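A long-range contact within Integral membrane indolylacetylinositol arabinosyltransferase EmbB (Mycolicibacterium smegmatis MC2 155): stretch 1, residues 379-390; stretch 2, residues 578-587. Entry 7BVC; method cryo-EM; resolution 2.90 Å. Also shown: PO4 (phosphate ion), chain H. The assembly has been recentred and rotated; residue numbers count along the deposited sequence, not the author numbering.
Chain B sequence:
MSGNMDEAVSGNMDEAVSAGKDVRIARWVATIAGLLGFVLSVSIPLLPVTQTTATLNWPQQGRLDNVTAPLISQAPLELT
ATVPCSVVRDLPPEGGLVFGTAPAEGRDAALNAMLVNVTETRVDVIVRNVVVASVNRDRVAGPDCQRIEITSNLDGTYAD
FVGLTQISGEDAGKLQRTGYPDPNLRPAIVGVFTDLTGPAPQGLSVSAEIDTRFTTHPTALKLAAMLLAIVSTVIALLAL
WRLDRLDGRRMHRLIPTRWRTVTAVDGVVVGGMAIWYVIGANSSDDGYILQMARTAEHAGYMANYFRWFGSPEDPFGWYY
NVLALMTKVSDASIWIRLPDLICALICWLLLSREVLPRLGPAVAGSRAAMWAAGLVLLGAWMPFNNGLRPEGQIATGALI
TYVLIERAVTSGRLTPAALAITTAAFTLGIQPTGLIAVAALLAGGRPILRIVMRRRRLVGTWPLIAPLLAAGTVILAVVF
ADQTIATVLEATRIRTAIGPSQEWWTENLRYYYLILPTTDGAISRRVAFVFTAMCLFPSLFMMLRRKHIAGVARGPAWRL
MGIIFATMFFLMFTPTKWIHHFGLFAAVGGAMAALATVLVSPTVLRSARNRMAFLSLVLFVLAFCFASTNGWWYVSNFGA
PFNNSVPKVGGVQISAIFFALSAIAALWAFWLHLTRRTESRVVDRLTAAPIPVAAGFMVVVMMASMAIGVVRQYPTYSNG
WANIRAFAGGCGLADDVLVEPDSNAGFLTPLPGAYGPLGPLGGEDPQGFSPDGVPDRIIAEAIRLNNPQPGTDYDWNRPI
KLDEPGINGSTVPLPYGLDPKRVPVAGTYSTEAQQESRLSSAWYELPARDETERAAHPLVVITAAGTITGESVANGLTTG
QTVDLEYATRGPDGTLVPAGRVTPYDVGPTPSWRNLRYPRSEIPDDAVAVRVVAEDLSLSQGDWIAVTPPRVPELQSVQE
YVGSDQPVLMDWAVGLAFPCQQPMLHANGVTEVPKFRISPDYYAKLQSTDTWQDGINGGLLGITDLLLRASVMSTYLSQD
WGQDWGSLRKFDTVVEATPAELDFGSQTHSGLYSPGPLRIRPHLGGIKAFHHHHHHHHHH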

ATOM      1  N   GLY B 379       5.502  24.158  13.933  1.00 41.82           N
ATOM      2  CA  GLY B 379       4.882  22.855  13.783  1.00 41.82           C
ATOM      3  C   GLY B 379       5.270  22.140  12.508  1.00 41.82           C
ATOM      4  O   GLY B 379       5.260  20.908  12.459  1.00 41.82           O
ATOM      5  N   ALA B 380       5.609  22.888  11.460  1.00 43.52           N
ATOM      6  CA  ALA B 380       6.067  22.271  10.224  1.00 43.52           C
ATOM      7  C   ALA B 380       7.567  22.016  10.206  1.00 43.52           C
ATOM      8  O   ALA B 380       8.026  21.164   9.438  1.00 43.52           O
ATOM      9  CB  ALA B 380       5.686  23.142   9.025  1.00 43.52           C
ATOM     10  N   TRP B 381       8.340  22.725  11.030  1.00 42.57           N
ATOM     11  CA  TRP B 381       9.779  22.512  11.087  1.00 42.57           C
ATOM     12  C   TRP B 381      10.184  21.414  12.060  1.00 42.57           C
ATOM     13  O   TRP B 381      11.187  20.733  11.823  1.00 42.57           O
ATOM     14  CB  TRP B 381      10.483  23.814  11.478  1.00 42.57           C
ATOM     15  CG  TRP B 381      11.943  23.818  11.172  1.00 42.57           C
ATOM     16  CD1 TRP B 381      12.940  23.274  11.924  1.00 42.57           C
ATOM     17  CD2 TRP B 381      12.576  24.396  10.026  1.00 42.57           C
ATOM     18  NE1 TRP B 381      14.155  23.474  11.318  1.00 42.57           N
ATOM     19  CE2 TRP B 381      13.958  24.162  10.150  1.00 42.57           C
ATOM     20  CE3 TRP B 381      12.107  25.088   8.907  1.00 42.57           C
ATOM     21  CZ2 TRP B 381      14.873  24.594   9.198  1.00 42.57           C
ATOM     22  CZ3 TRP B 381      13.017  25.516   7.966  1.00 42.57           C
ATOM     23  CH2 TRP B 381      14.384  25.268   8.115  1.00 42.57           C
ATOM     24  N   MET B 382       9.432  21.230  13.149  1.00 42.24           N
ATOM     25  CA  MET B 382       9.859  20.311  14.204  1.00 42.24           C
ATOM     26  C   MET B 382      10.023  18.873  13.725  1.00 42.24           C
ATOM     27  O   MET B 382      11.122  18.311  13.882  1.00 42.24           O
ATOM     28  CB  MET B 382       8.891  20.412  15.386  1.00 42.24           C
ATOM     29  CG  MET B 382       9.109  21.615  16.279  1.00 42.24           C
ATOM     30  SD  MET B 382       8.051  21.571  17.734  1.00 42.24           S
ATOM     31  CE  MET B 382       8.684  22.975  18.640  1.00 42.24           C
ATOM     32  N   PRO B 383       9.010  18.214  13.153  1.00 43.85           N
ATOM     33  CA  PRO B 383       9.135  16.778  12.882  1.00 43.85           C
ATOM     34  C   PRO B 383       9.888  16.428  11.608  1.00 43.85           C
ATOM     35  O   PRO B 383      10.105  15.238  11.356  1.00 43.85           O
ATOM     36  CB  PRO B 383       7.674  16.331  12.781  1.00 43.85           C
ATOM     37  CG  PRO B 383       7.005  17.494  12.175  1.00 43.85           C
ATOM     38  CD  PRO B 383       7.682  18.714  12.744  1.00 43.85           C
ATOM     39  N   PHE B 384      10.294  17.404  10.801  1.00 46.79           N
ATOM     40  CA  PHE B 384      10.861  17.118   9.488  1.00 46.79           C
ATOM     41  C   PHE B 384      12.296  17.593   9.332  1.00 46.79           C
ATOM     42  O   PHE B 384      13.149  16.824   8.879  1.00 46.79           O
ATOM     43  CB  PHE B 384       9.986  17.752   8.394  1.00 46.79           C
ATOM     44  CG  PHE B 384       8.725  16.992   8.106  1.00 46.79           C
ATOM     45  CD1 PHE B 384       8.772  15.747   7.509  1.00 46.79           C
ATOM     46  CD2 PHE B 384       7.491  17.527   8.426  1.00 46.79           C
ATOM     47  CE1 PHE B 384       7.614  15.049   7.242  1.00 46.79           C
ATOM     48  CE2 PHE B 384       6.332  16.834   8.161  1.00 46.79           C
ATOM     49  CZ  PHE B 384       6.394  15.593   7.568  1.00 46.79           C
ATOM     50  N   ASN B 385      12.591  18.840   9.691  1.00 45.38           N
ATOM     51  CA  ASN B 385      13.846  19.491   9.327  1.00 45.38           C
ATOM     52  C   ASN B 385      14.801  19.632  10.509  1.00 45.38           C
ATOM     53  O   ASN B 385      15.488  20.643  10.651  1.00 45.38           O
ATOM     54  CB  ASN B 385      13.575  20.857   8.707  1.00 45.38           C
ATOM     55  CG  ASN B 385      12.542  20.797   7.602  1.00 45.38           C
ATOM     56  OD1 ASN B 385      12.307  19.744   7.018  1.00 45.38           O
ATOM     57  ND2 ASN B 385      11.919  21.930   7.313  1.00 45.38           N
ATOM     58  N   ASN B 386      14.863  18.620  11.372  1.00 47.95           N
ATOM     59  CA  ASN B 386      15.790  18.629  12.494  1.00 47.95           C
ATOM     60  C   ASN B 386      16.920  17.622  12.341  1.00 47.95           C
ATOM     61  O   ASN B 386      17.788  17.548  13.215  1.00 47.95           O
ATOM     62  CB  ASN B 386      15.040  18.367  13.804  1.00 47.95           C
ATOM     63  CG  ASN B 386      15.823  18.813  15.020  1.00 47.95           C
ATOM     64  OD1 ASN B 386      16.718  19.649  14.921  1.00 47.95           O
ATOM     65  ND2 ASN B 386      15.494  18.253  16.174  1.00 47.95           N
ATOM     66  N   GLY B 387      16.941  16.856  11.262  1.00 50.26           N
ATOM     67  CA  GLY B 387      17.980  15.870  11.017  1.00 50.26           C
ATOM     68  C   GLY B 387      19.049  16.395  10.085  1.00 50.26           C
ATOM     69  O   GLY B 387      19.510  17.532  10.215  1.00 50.26           O
ATOM     70  N   LEU B 388      19.452  15.554   9.135  1.00 51.00           N
ATOM     71  CA  LEU B 388      20.415  15.940   8.116  1.00 51.00           C
ATOM     72  C   LEU B 388      19.829  15.960   6.712  1.00 51.00           C
ATOM     73  O   LEU B 388      20.537  16.333   5.771  1.00 51.00           O
ATOM     74  CB  LEU B 388      21.631  15.005   8.146  1.00 51.00           C
ATOM     75  CG  LEU B 388      22.605  15.218   9.306  1.00 51.00           C
ATOM     76  CD1 LEU B 388      23.636  14.110   9.355  1.00 51.00           C
ATOM     77  CD2 LEU B 388      23.280  16.570   9.184  1.00 51.00           C
ATOM     78  N   ARG B 389      18.572  15.559   6.546  1.00 57.60           N
ATOM     79  CA  ARG B 389      17.919  15.681   5.252  1.00 57.60           C
ATOM     80  C   ARG B 389      17.885  17.147   4.828  1.00 57.60           C
ATOM     81  O   ARG B 389      17.586  18.025   5.647  1.00 57.60           O
ATOM     82  CB  ARG B 389      16.498  15.120   5.313  1.00 57.60           C
ATOM     83  CG  ARG B 389      16.423  13.606   5.288  1.00 57.60           C
ATOM     84  CD  ARG B 389      16.738  13.068   3.907  1.00 57.60           C
ATOM     85  NE  ARG B 389      15.723  13.442   2.929  1.00 57.60           N
ATOM     86  CZ  ARG B 389      14.818  12.605   2.435  1.00 57.60           C
ATOM     87  NH1 ARG B 389      14.798  11.339   2.831  1.00 57.60           N
ATOM     88  NH2 ARG B 389      13.931  13.031   1.548  1.00 57.60           N
ATOM     89  N   PRO B 390      18.182  17.452   3.563  1.00 56.16           N
ATOM     90  CA  PRO B 390      18.279  18.842   3.108  1.00 56.16           C
ATOM     91  C   PRO B 390      16.943  19.436   2.667  1.00 56.16           C
ATOM     92  O   PRO B 390      16.795  19.920   1.542  1.00 56.16           O
ATOM     93  CB  PRO B 390      19.262  18.743   1.939  1.00 56.16           C
ATOM     94  CG  PRO B 390      18.975  17.401   1.357  1.00 56.16           C
ATOM     95  CD  PRO B 390      18.537  16.503   2.494  1.00 56.16           C
ATOM     96  N   TRP B 578       8.179  10.059  -1.097  1.00 58.98           N
ATOM     97  CA  TRP B 578       8.232   9.871   0.344  1.00 58.98           C
ATOM     98  C   TRP B 578       7.362  10.908   1.047  1.00 58.98           C
ATOM     99  O   TRP B 578       6.791  11.808   0.428  1.00 58.98           O
ATOM    100  CB  TRP B 578       9.670   9.969   0.862  1.00 58.98           C
ATOM    101  CG  TRP B 578      10.666   9.100   0.159  1.00 58.98           C
ATOM    102  CD1 TRP B 578      11.801   9.513  -0.470  1.00 58.98           C
ATOM    103  CD2 TRP B 578      10.632   7.675   0.034  1.00 58.98           C
ATOM    104  NE1 TRP B 578      12.473   8.433  -0.986  1.00 58.98           N
ATOM    105  CE2 TRP B 578      11.775   7.294  -0.693  1.00 58.98           C
ATOM    106  CE3 TRP B 578       9.743   6.684   0.460  1.00 58.98           C
ATOM    107  CZ2 TRP B 578      12.054   5.966  -1.004  1.00 58.98           C
ATOM    108  CZ3 TRP B 578      10.020   5.366   0.149  1.00 58.98           C
ATOM    109  CH2 TRP B 578      11.166   5.019  -0.575  1.00 58.98           C
ATOM    110  N   ILE B 579       7.273  10.772   2.369  1.00 57.51           N
ATOM    111  CA  ILE B 579       6.600  11.777   3.183  1.00 57.51           C
ATOM    112  C   ILE B 579       7.566  12.862   3.651  1.00 57.51           C
ATOM    113  O   ILE B 579       7.132  13.990   3.922  1.00 57.51           O
ATOM    114  CB  ILE B 579       5.889  11.108   4.376  1.00 57.51           C
ATOM    115  CG1 ILE B 579       4.810  10.153   3.875  1.00 57.51           C
ATOM    116  CG2 ILE B 579       5.244  12.131   5.294  1.00 57.51           C
ATOM    117  CD1 ILE B 579       4.199   9.313   4.963  1.00 57.51           C
ATOM    118  N   HIS B 580       8.869  12.566   3.711  1.00 58.76           N
ATOM    119  CA  HIS B 580       9.852  13.567   4.107  1.00 58.76           C
ATOM    120  C   HIS B 580       9.813  14.806   3.224  1.00 58.76           C
ATOM    121  O   HIS B 580      10.293  15.866   3.638  1.00 58.76           O
ATOM    122  CB  HIS B 580      11.259  12.971   4.075  1.00 58.76           C
ATOM    123  CG  HIS B 580      11.318  11.527   4.465  1.00 58.76           C
ATOM    124  ND1 HIS B 580      11.191  11.102   5.770  1.00 58.76           N
ATOM    125  CD2 HIS B 580      11.503  10.410   3.723  1.00 58.76           C
ATOM    126  CE1 HIS B 580      11.287   9.784   5.813  1.00 58.76           C
ATOM    127  NE2 HIS B 580      11.476   9.341   4.583  1.00 58.76           N
ATOM    128  N   HIS B 581       9.254  14.701   2.022  1.00 57.89           N
ATOM    129  CA  HIS B 581       9.170  15.821   1.096  1.00 57.89           C
ATOM    130  C   HIS B 581       8.090  16.825   1.473  1.00 57.89           C
ATOM    131  O   HIS B 581       7.824  17.744   0.692  1.00 57.89           O
ATOM    132  CB  HIS B 581       8.924  15.311  -0.324  1.00 57.89           C
ATOM    133  CG  HIS B 581      10.019  14.439  -0.852  1.00 57.89           C
ATOM    134  ND1 HIS B 581       9.922  13.768  -2.052  1.00 57.89           N
ATOM    135  CD2 HIS B 581      11.235  14.128  -0.345  1.00 57.89           C
ATOM    136  CE1 HIS B 581      11.030  13.081  -2.259  1.00 57.89           C
ATOM    137  NE2 HIS B 581      11.842  13.283  -1.239  1.00 57.89           N
ATOM    138  N   PHE B 582       7.462  16.676   2.636  1.00 55.72           N
ATOM    139  CA  PHE B 582       6.485  17.643   3.117  1.00 55.72           C
ATOM    140  C   PHE B 582       7.109  18.732   3.977  1.00 55.72           C
ATOM    141  O   PHE B 582       6.409  19.670   4.366  1.00 55.72           O
ATOM    142  CB  PHE B 582       5.381  16.935   3.905  1.00 55.72           C
ATOM    143  CG  PHE B 582       4.390  16.213   3.043  1.00 55.72           C
ATOM    144  CD1 PHE B 582       3.952  16.770   1.855  1.00 55.72           C
ATOM    145  CD2 PHE B 582       3.892  14.979   3.420  1.00 55.72           C
ATOM    146  CE1 PHE B 582       3.041  16.109   1.060  1.00 55.72           C
ATOM    147  CE2 PHE B 582       2.979  14.315   2.628  1.00 55.72           C
ATOM    148  CZ  PHE B 582       2.554  14.881   1.447  1.00 55.72           C
ATOM    149  N   GLY B 583       8.400  18.628   4.284  1.00 52.13           N
ATOM    150  CA  GLY B 583       9.086  19.698   4.982  1.00 52.13           C
ATOM    151  C   GLY B 583       9.379  20.906   4.125  1.00 52.13           C
ATOM    152  O   GLY B 583       9.852  21.919   4.650  1.00 52.13           O
ATOM    153  N   LEU B 584       9.111  20.822   2.820  1.00 53.44           N
ATOM    154  CA  LEU B 584       9.313  21.954   1.927  1.00 53.44           C
ATOM    155  C   LEU B 584       8.299  23.061   2.165  1.00 53.44           C
ATOM    156  O   LEU B 584       8.530  24.198   1.742  1.00 53.44           O
ATOM    157  CB  LEU B 584       9.231  21.491   0.475  1.00 53.44           C
ATOM    158  CG  LEU B 584      10.298  20.491   0.037  1.00 53.44           C
ATOM    159  CD1 LEU B 584      10.016  19.999  -1.365  1.00 53.44           C
ATOM    160  CD2 LEU B 584      11.669  21.124   0.117  1.00 53.44           C
ATOM    161  N   PHE B 585       7.188  22.758   2.828  1.00 55.96           N
ATOM    162  CA  PHE B 585       6.129  23.724   3.066  1.00 55.96           C
ATOM    163  C   PHE B 585       6.319  24.512   4.353  1.00 55.96           C
ATOM    164  O   PHE B 585       5.436  25.294   4.710  1.00 55.96           O
ATOM    165  CB  PHE B 585       4.771  23.017   3.102  1.00 55.96           C
ATOM    166  CG  PHE B 585       4.367  22.413   1.789  1.00 55.96           C
ATOM    167  CD1 PHE B 585       4.110  23.216   0.693  1.00 55.96           C
ATOM    168  CD2 PHE B 585       4.247  21.043   1.652  1.00 55.96           C
ATOM    169  CE1 PHE B 585       3.740  22.662  -0.516  1.00 55.96           C
ATOM    170  CE2 PHE B 585       3.878  20.485   0.446  1.00 55.96           C
ATOM    171  CZ  PHE B 585       3.624  21.294  -0.638  1.00 55.96           C
ATOM    172  N   ALA B 586       7.454  24.344   5.037  1.00 53.09           N
ATOM    173  CA  ALA B 586       7.631  24.921   6.368  1.00 53.09           C
ATOM    174  C   ALA B 586       7.394  26.427   6.379  1.00 53.09           C
ATOM    175  O   ALA B 586       6.762  26.955   7.302  1.00 53.09           O
ATOM    176  CB  ALA B 586       9.031  24.601   6.892  1.00 53.09           C
ATOM    177  N   ALA B 587       7.887  27.135   5.366  1.00 53.89           N
ATOM    178  CA  ALA B 587       7.750  28.586   5.330  1.00 53.89           C
ATOM    179  C   ALA B 587       6.487  29.039   4.607  1.00 53.89           C
ATOM    180  O   ALA B 587       5.838  30.003   5.036  1.00 53.89           O
ATOM    181  CB  ALA B 587       8.979  29.212   4.670  1.00 53.89           C
TER
HETATM  182  P   PO4 H1202      15.523  10.974  -1.918  1.00 69.77           P
HETATM  183  O1  PO4 H1202      14.246  10.932  -2.718  1.00 69.77           O
HETATM  184  O2  PO4 H1202      15.449   9.961  -0.803  1.00 69.77           O
HETATM  185  O3  PO4 H1202      15.701  12.353  -1.331  1.00 69.77           O
HETATM  186  O4  PO4 H1202      16.687  10.654  -2.822  1.00 69.77           O

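Stretch 1 leaves a helix at its start and continues as loop or turn. Stretch 2 is built around a 3-10 segment, 580-584. The backbones come closest at Ala380 and Ala586, with CA atoms 4.9 Å apart, and again at Phe384 and Gly583, with CA atoms 5.5 Å apart. As stretch 1 advances, its partners move back along stretch 2, so the two chains run in opposite senses. Together they bury 467 Å².

Gly379 lies out of reach of stretch 2. Ala380 makes the first contact. Its CB points toward stretch 2 and lies 3.7 Å from Ala586 CA. The two methyl groups, Ala380 CB and Ala586 CB, are 4.2 Å apart. Small side chains on both sides go with this close backbone approach.

Trp381 points sideways, but the end of its side chain comes nearer. Its CE3 rests 3.7 Å from Ala586 CB, an apolar contact that meets the ring obliquely. Ala586 thus packs against two successive residues. Met382 and Pro383 do not take part.

Phe384 has the largest area covered by the other stretch. Its CB points toward stretch 2, with chi1 in the m well. The ring lies along the turn that opens the 3-10 segment. Phe384 CE1 is 3.5 Å from Ile579 O and 4.2 Å from Ile579 CG2, while Phe384 CZ is 4.0 Å from Phe582 CB. Gly583 N lies over one face of the ring.

Gly583 has no side chain, and the fit depends on this. A CB here would point toward stretch 1, clash with Asn385 OD1 at 2.5 Å, and sit tight against Phe384 CB at 3.2 Å.

Asn385 makes a hydrogen bond to stretch 2. Its ND2 donates to Gly583 O at 3.4 Å. The bond is nearly straight but long, and it is weak. Gly583 O also accepts a weak bond from Ala586 N, at 3.4 Å. Asn385 N is itself bonded to Trp381 O at 3.2 Å, which ties this residue back to Trp381.

Asn386, Gly387 and Leu388 stay clear of stretch 2. Arg389 then reaches back with its first three chi angles in m wells. His580 CB lies over one face of the guanidinium, and phosphate O3 lies over the opposite face. Arg389 NH2 is 3.4 Å from PO4 O3. His581 CD2 approaches the guanidinium edge, 3.5 Å from Arg389 NH2. Trp578 NE1 gives the phosphate a weak hydrogen bond, 3.4 Å to PO4 O2.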